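Local coordinates for 3-oxoacyl-(Acyl-carrier protein) synthase (Burkholderia xenovorans, PDB 4EFI) that probably condenses acyl groups with malonyl-acyl carrier protein as a 3-oxoacyl-[acyl-carrier-protein] synthase of the KAS III family, within the thiolase superfamily, at residues P164-R167 with S168-L171; K213-A217 with A218-R222; D262-D265 with A266-F269. All coordinates share one frame; numbering follows the deposited sequence. Where two conformers were deposited one is given.

The three contacts follow one another along the chain without nesting or crossing, and each is a local turn or junction. Interaction 1 closes the loop after strand 149-156 by capping the short helix 167-170. Interaction 2 curls part of the long excursion between strands 205-206 and 232-233, at the surface. Interaction 3 comes after helix 235-257, where a 3-10 turn leads into strand 266-269. Interactions 1 and 2 lie on the same side of the chain's centre, their own centres about 19 Å apart. Interaction 3 is on the opposite side from interaction 2, about 41 Å between centres, and joins a helix to the edge of the five-stranded sheet.

Interaction 1. Residues P164-R167 with S168-L171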
loop_
_atom_site.group_PDB
_atom_site.type_symbol
_atom_site.label_atom_id
_atom_site.label_comp_id
_atom_site.label_asym_id
_atom_site.label_seq_id
_atom_site.Cartn_x
_atom_site.Cartn_y
_atom_site.Cartn_z
ATOM N N PRO A 164 -5.196 -18.102 12.140
ATOM C CA PRO A 164 -4.145 -19.066 11.785
ATOM C C PRO A 164 -4.687 -20.378 11.239
ATOM O O PRO A 164 -3.900 -21.164 10.701
ATOM C CB PRO A 164 -3.422 -19.312 13.117
ATOM C CG PRO A 164 -4.462 -19.047 14.156
ATOM C CD PRO A 164 -5.274 -17.890 13.600
ATOM N N THR A 165 -5.987 -20.639 11.372
ATOM C CA THR A 165 -6.559 -21.860 10.790
ATOM C C THR A 165 -7.044 -21.646 9.357
ATOM O O THR A 165 -7.449 -22.598 8.695
ATOM C CB THR A 165 -7.749 -22.396 11.606
ATOM O OG1 THR A 165 -8.868 -21.517 11.446
ATOM C CG2 THR A 165 -7.389 -22.534 13.085
ATOM N N ASP A 166 -7.000 -20.409 8.871
ATOM C CA ASP A 166 -7.396 -20.134 7.497
ATOM C C ASP A 166 -6.181 -20.120 6.566
ATOM O O ASP A 166 -5.325 -19.259 6.648
ATOM C CB ASP A 166 -8.127 -18.806 7.391
ATOM C CG ASP A 166 -8.645 -18.562 5.995
ATOM O OD1 ASP A 166 -9.571 -19.285 5.573
ATOM O OD2 ASP A 166 -8.114 -17.689 5.296
ATOM N N ARG A 167 -6.132 -21.065 5.642
ATOM C CA ARG A 167 -4.951 -21.248 4.804
ATOM C C ARG A 167 -4.733 -20.087 3.833
ATOM O O ARG A 167 -3.613 -19.585 3.673
ATOM C CB ARG A 167 -5.100 -22.553 4.031
ATOM C CG ARG A 167 -3.855 -22.977 3.282
ATOM C CD ARG A 167 -4.147 -24.261 2.524
ATOM N NE ARG A 167 -5.062 -24.009 1.418
ATOM C CZ ARG A 167 -5.839 -24.923 0.846
ATOM N NH1 ARG A 167 -5.850 -26.178 1.285
ATOM N NH2 ARG A 167 -6.620 -24.574 -0.169
ATOM N N SER A 168 -5.813 -19.620 3.219
ATOM C CA SER A 168 -5.712 -18.630 2.155
ATOM C C SER A 168 -5.103 -17.332 2.657
ATOM O O SER A 168 -4.229 -16.756 2.005
ATOM C CB SER A 168 -7.085 -18.360 1.536
ATOM O OG SER A 168 -7.612 -19.540 0.952
ATOM N N THR A 169 -5.551 -16.874 3.820
ATOM C CA THR A 169 -5.063 -15.621 4.357
ATOM C C THR A 169 -3.736 -15.813 5.096
ATOM O O THR A 169 -2.876 -14.947 5.039
ATOM C CB THR A 169 -6.116 -14.904 5.258
ATOM O OG1 THR A 169 -6.519 -15.740 6.352
ATOM C CG2 THR A 169 -7.338 -14.512 4.440
ATOM N N SER A 170 -3.576 -16.956 5.769
ATOM C CA SER A 170 -2.357 -17.211 6.543
ATOM C C SER A 170 -1.105 -17.207 5.695
ATOM O O SER A 170 -0.054 -16.726 6.125
ATOM C CB SER A 170 -2.449 -18.552 7.265
ATOM O OG SER A 170 -3.284 -18.455 8.395
ATOM N N LEU A 171 -1.183 -17.760 4.491
ATOM C CA LEU A 171 -0.013 -17.863 3.635
ATOM C C LEU A 171 0.252 -16.595 2.826
ATOM O O LEU A 171 1.318 -16.447 2.228
ATOM C CB LEU A 171 -0.217 -19.031 2.659
ATOM C CG LEU A 171 -0.164 -20.458 3.209
ATOM C CD1 LEU A 171 -0.599 -21.436 2.137
ATOM C CD2 LEU A 171 1.221 -20.827 3.687
HETATM O O HOH W 1 -8.489 -20.772 3.233
HETATM O O HOH W 2 -5.884 -21.367 0.172
#
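Asp-166 caps the start of helix 167-170 with its carboxylate, which takes both polar groups of Thr-169. From Asp-166 CB, which passes 3.6 Å from Thr-169 OG1, the side chain runs with CG anti to the backbone N (chi1 -175°), a turn that carries OD2 over the helix start to Thr-169. Thr-169 OG1 donates over 2.7 Å to the anti lone pair of Asp-166 OD2. Thr-169 N donates to Asp-166 OD2 at 3.1 Å, also from the anti side but 33° out of the carboxylate plane. The other oxygen, OD1, accepts from a water that in turn takes the amide hydrogen of Ser-168 N, so the cap serves two amides of the first helical turn, one directly and one through solvent. These partners hold both ends of the carboxylate and should fix its rotation.

The backbone of Asp-166 is gripped as well: its O receives Ser-170 N at 3.0 Å and Ser-170 OG at 2.8 Å, the hydroxyl approaching from above the carbonyl plane. One residue on, Leu-171 N donates to Arg-167 O, and Leu-171 CD1 rests 3.8 Å from Arg-167 CG. A second water links Arg-167 NE with Ser-168 OG. The turn leans on helix 42-52, where Arg-167 and Leu-171 both touch Val-48, while Thr-169 and Ser-170 pack on Ile-162 of the loop following strand 149-156.

Interaction 2. Residues K213-A217 with A218-R222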
loop_
_atom_site.group_PDB
_atom_site.type_symbol
_atom_site.label_atom_id
_atom_site.label_comp_id
_atom_site.label_asym_id
_atom_site.label_seq_id
_atom_site.Cartn_x
_atom_site.Cartn_y
_atom_site.Cartn_z
ATOM N N LYS A 213 -19.864 -1.871 15.282
ATOM C CA LYS A 213 -21.098 -2.471 14.786
ATOM C C LYS A 213 -20.808 -3.838 14.187
ATOM O O LYS A 213 -20.675 -3.926 12.964
ATOM C CB LYS A 213 -21.749 -1.553 13.736
ATOM C CG LYS A 213 -23.171 -1.960 13.284
ATOM C CD LYS A 213 -23.746 -1.018 12.211
ATOM C CE LYS A 213 -25.109 -1.466 11.698
ATOM N NZ LYS A 213 -26.189 -1.168 12.671
ATOM N N PRO A 214 -20.742 -4.900 15.039
ATOM C CA PRO A 214 -20.356 -6.233 14.564
ATOM C C PRO A 214 -21.224 -6.678 13.400
ATOM O O PRO A 214 -22.444 -6.625 13.475
ATOM C CB PRO A 214 -20.546 -7.131 15.792
ATOM C CG PRO A 214 -21.386 -6.350 16.750
ATOM C CD PRO A 214 -21.110 -4.896 16.464
ATOM N N TYR A 215 -20.579 -7.083 12.312
ATOM C CA TYR A 215 -21.266 -7.679 11.177
ATOM C C TYR A 215 -21.944 -8.984 11.611
ATOM O O TYR A 215 -21.442 -9.683 12.491
ATOM C CB TYR A 215 -20.246 -7.949 10.090
ATOM C CG TYR A 215 -20.770 -8.603 8.838
ATOM C CD1 TYR A 215 -21.222 -7.843 7.766
ATOM C CD2 TYR A 215 -20.763 -9.984 8.696
ATOM C CE1 TYR A 215 -21.668 -8.440 6.609
ATOM C CE2 TYR A 215 -21.219 -10.585 7.542
ATOM C CZ TYR A 215 -21.675 -9.814 6.511
ATOM O OH TYR A 215 -22.111 -10.405 5.356
ATOM N N ASP A 216 -23.117 -9.279 11.046
ATOM C CA ASP A 216 -23.876 -10.483 11.402
ATOM C C ASP A 216 -23.300 -11.729 10.706
ATOM O O ASP A 216 -23.860 -12.254 9.732
ATOM C CB ASP A 216 -25.355 -10.304 11.048
ATOM C CG ASP A 216 -26.232 -11.368 11.661
ATOM O OD1 ASP A 216 -25.692 -12.326 12.253
ATOM O OD2 ASP A 216 -27.470 -11.244 11.537
ATOM N N ALA A 217 -22.168 -12.189 11.226
ATOM C CA ALA A 217 -21.454 -13.314 10.659
ATOM C C ALA A 217 -22.283 -14.591 10.712
ATOM O O ALA A 217 -22.223 -15.407 9.796
ATOM C CB ALA A 217 -20.128 -13.506 11.383
ATOM N N ALA A 218 -23.060 -14.761 11.773
ATOM C CA ALA A 218 -23.842 -15.984 11.945
ATOM C C ALA A 218 -24.853 -16.152 10.814
ATOM O O ALA A 218 -25.236 -17.273 10.471
ATOM C CB ALA A 218 -24.556 -15.973 13.287
ATOM N N ALA A 219 -25.303 -15.039 10.257
ATOM C CA ALA A 219 -26.315 -15.054 9.205
ATOM C C ALA A 219 -25.708 -15.191 7.813
ATOM O O ALA A 219 -26.427 -15.271 6.815
ATOM C CB ALA A 219 -27.155 -13.783 9.276
ATOM N N ASP A 220 -24.381 -15.182 7.745
ATOM C CA ASP A 220 -23.650 -15.244 6.482
ATOM C C ASP A 220 -23.031 -16.632 6.325
ATOM O O ASP A 220 -22.036 -16.953 6.977
ATOM C CB ASP A 220 -22.559 -14.170 6.501
ATOM C CG ASP A 220 -21.842 -14.010 5.171
ATOM O OD1 ASP A 220 -21.843 -14.972 4.360
ATOM O OD2 ASP A 220 -21.243 -12.929 4.969
ATOM N N GLU A 221 -23.620 -17.461 5.469
ATOM C CA GLU A 221 -23.166 -18.838 5.281
ATOM C C GLU A 221 -21.686 -18.947 4.943
ATOM O O GLU A 221 -21.041 -19.929 5.292
ATOM C CB GLU A 221 -24.001 -19.529 4.187
ATOM N N ARG A 222 -21.128 -17.930 4.291
ATOM C CA ARG A 222 -19.741 -17.995 3.855
ATOM C C ARG A 222 -18.800 -17.979 5.040
ATOM O O ARG A 222 -17.624 -18.329 4.900
ATOM C CB ARG A 222 -19.391 -16.814 2.948
ATOM C CG ARG A 222 -20.308 -16.609 1.763
ATOM C CD ARG A 222 -19.956 -15.301 1.065
ATOM N NE ARG A 222 -20.158 -14.172 1.965
ATOM C CZ ARG A 222 -19.659 -12.954 1.777
ATOM N NH1 ARG A 222 -18.917 -12.691 0.708
ATOM N NH2 ARG A 222 -19.897 -11.985 2.652
HETATM O O HOH W 3 -23.078 -13.008 14.186
#
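Ala-217, Ala-218 and Asp-216 form the bend that brings Tyr-215 back onto Asp-220. Ala-217 O accepts from Asp-220 N at 3.0 Å, and Asp-216 O receives Ala-219 N at 3.2 Å. Asp-216, centre of an inverse gamma turn, extends its carboxylate along the same bend. OD2 lies against the methyl of Ala-219, while OD1 takes a weak second bond from Ala-219 N. A water accepting from Ala-218 N donates weakly to this OD1.

The bend sets the Tyr-215 hydroxyl against Asp-220. With Tyr-215 CG anti to the backbone N (chi1 179°), the ring reaches along the bend and Tyr-215 OH donates to Asp-220 OD2 over 2.7 Å, on the anti side and 33° out of the carboxylate plane. The ring and carboxylate planes stand 53° apart. Asp-220 OD2 also offers its syn lone pair to Arg-222 NH2 at 2.8 Å, a salt bridge. Arg-222 NE donates to the syn lone pair of Asp-220 OD1 at 3.0 Å, in the guanidinium plane, so the arginine grips the carboxylate side-on. Since Arg-222 N donates to OD1 too, closing an Asx turn, each oxygen has two donors; this would probably favour the ionised carboxylate. The loop runs from strand 205-206 to strand 232-233, and Arg-222 ties it down through Arg-203 and Asn-204 just before the first strand and Asp-234 just beyond the second.

Interaction 3. Residues D262-D265 with A266-F269; sequences DSYD and AFLF
The rings of Tyr-264 and Phe-267 lie nearly parallel, their planes 23° apart, but offset so that little of one ring covers the other, with centroids at 5.1 Å. One face of the tyrosine ring is met by Phe-267 CE1, which stands 3.6 Å from Tyr-264 CG, while Ala-266 O borders that ring at its rim, close to the ring plane. The phenylalanine ring is approached obliquely: Phe-267 CZ comes to 3.5 Å from Tyr-264 CB, so the contact falls on the root of the tyrosine. CG stands beside the backbone N in both (chi1 -80° and -58°), bringing the rings together on one side of the chain; the side chains' long directions cross at about a right angle although the ring planes do not. Ala-266 N is buried here without a hydrogen-bond partner in the model.

Between them the chain turns through Asp-265, whose OD2 accepts from the backbone N of Gln-324 and whose OD1 makes a salt bridge to Arg-317. The contact sits where the connection from helix 235-257 enters strand 266-269, an outermost strand of the five-stranded sheet. Tyr-264 packs against Leu-254 and Ala-257 of that helix, and the strand pairs in parallel with strand 323-331.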
loop_
_atom_site.group_PDB
_atom_site.type_symbol
_atom_site.label_atom_id
_atom_site.label_comp_id
_atom_site.label_asym_id
_atom_site.label_seq_id
_atom_site.Cartn_x
_atom_site.Cartn_y
_atom_site.Cartn_z
ATOM N N ASP A 262 4.438 2.237 -23.777
ATOM C CA ASP A 262 5.801 1.710 -23.832
ATOM C C ASP A 262 6.865 2.711 -23.369
ATOM O O ASP A 262 8.051 2.378 -23.303
ATOM C CB ASP A 262 6.101 1.171 -25.239
ATOM C CG ASP A 262 5.460 -0.193 -25.486
ATOM O OD1 ASP A 262 5.341 -0.981 -24.522
ATOM O OD2 ASP A 262 5.079 -0.481 -26.636
ATOM N N SER A 263 6.449 3.918 -23.014
ATOM C CA SER A 263 7.369 4.898 -22.444
ATOM C C SER A 263 7.356 4.927 -20.900
ATOM O O SER A 263 8.077 5.712 -20.287
ATOM C CB SER A 263 7.072 6.290 -22.983
ATOM O OG SER A 263 5.903 6.832 -22.407
ATOM N N TYR A 264 6.526 4.099 -20.269
ATOM C CA TYR A 264 6.575 3.941 -18.817
ATOM C C TYR A 264 7.739 3.040 -18.431
ATOM O O TYR A 264 8.039 2.065 -19.116
ATOM C CB TYR A 264 5.283 3.329 -18.294
ATOM C CG TYR A 264 4.158 4.339 -18.163
ATOM C CD1 TYR A 264 3.507 4.839 -19.275
ATOM C CD2 TYR A 264 3.750 4.788 -16.914
ATOM C CE1 TYR A 264 2.503 5.762 -19.160
ATOM C CE2 TYR A 264 2.737 5.719 -16.791
ATOM C CZ TYR A 264 2.122 6.188 -17.906
ATOM O OH TYR A 264 1.125 7.125 -17.764
ATOM N N ASP A 265 8.380 3.364 -17.320
ATOM C CA ASP A 265 9.463 2.554 -16.807
ATOM C C ASP A 265 8.948 1.402 -15.966
ATOM O O ASP A 265 9.569 0.341 -15.886
ATOM C CB ASP A 265 10.448 3.429 -16.030
ATOM C CG ASP A 265 11.164 4.385 -16.934
ATOM O OD1 ASP A 265 11.943 3.901 -17.788
ATOM O OD2 ASP A 265 10.911 5.611 -16.896
ATOM N N ALA A 266 7.816 1.598 -15.312
ATOM C CA ALA A 266 7.207 0.541 -14.511
ATOM C C ALA A 266 5.741 0.832 -14.260
ATOM O O ALA A 266 5.331 1.992 -14.140
ATOM C CB ALA A 266 7.933 0.362 -13.186
ATOM N N PHE A 267 4.978 -0.249 -14.129
ATOM C CA PHE A 267 3.593 -0.245 -13.684
ATOM C C PHE A 267 3.569 -0.981 -12.350
ATOM O O PHE A 267 3.796 -2.190 -12.300
ATOM C CB PHE A 267 2.709 -0.970 -14.702
ATOM C CG PHE A 267 2.780 -0.366 -16.096
ATOM C CD1 PHE A 267 2.070 0.782 -16.422
ATOM C CD2 PHE A 267 3.581 -0.936 -17.062
ATOM C CE1 PHE A 267 2.158 1.325 -17.708
ATOM C CE2 PHE A 267 3.666 -0.394 -18.318
ATOM C CZ PHE A 267 2.965 0.734 -18.640
ATOM N N LEU A 268 3.311 -0.235 -11.281
ATOM C CA LEU A 268 3.410 -0.731 -9.911
ATOM C C LEU A 268 2.028 -1.049 -9.391
ATOM O O LEU A 268 1.242 -0.126 -9.145
ATOM C CB LEU A 268 4.058 0.346 -9.057
ATOM C CG LEU A 268 5.423 0.807 -9.556
ATOM C CD1 LEU A 268 5.828 2.090 -8.877
ATOM C CD2 LEU A 268 6.452 -0.281 -9.293
ATOM N N PHE A 269 1.722 -2.331 -9.245
ATOM C CA PHE A 269 0.433 -2.775 -8.748
ATOM C C PHE A 269 0.525 -3.186 -7.304
ATOM O O PHE A 269 1.516 -3.771 -6.866
ATOM C CB PHE A 269 -0.057 -3.993 -9.530
ATOM C CG PHE A 269 -0.536 -3.680 -10.921
ATOM C CD1 PHE A 269 0.368 -3.529 -11.953
ATOM C CD2 PHE A 269 -1.883 -3.511 -11.191
ATOM C CE1 PHE A 269 -0.061 -3.224 -13.251
ATOM C CE2 PHE A 269 -2.317 -3.213 -12.476
ATOM C CZ PHE A 269 -1.396 -3.072 -13.505
#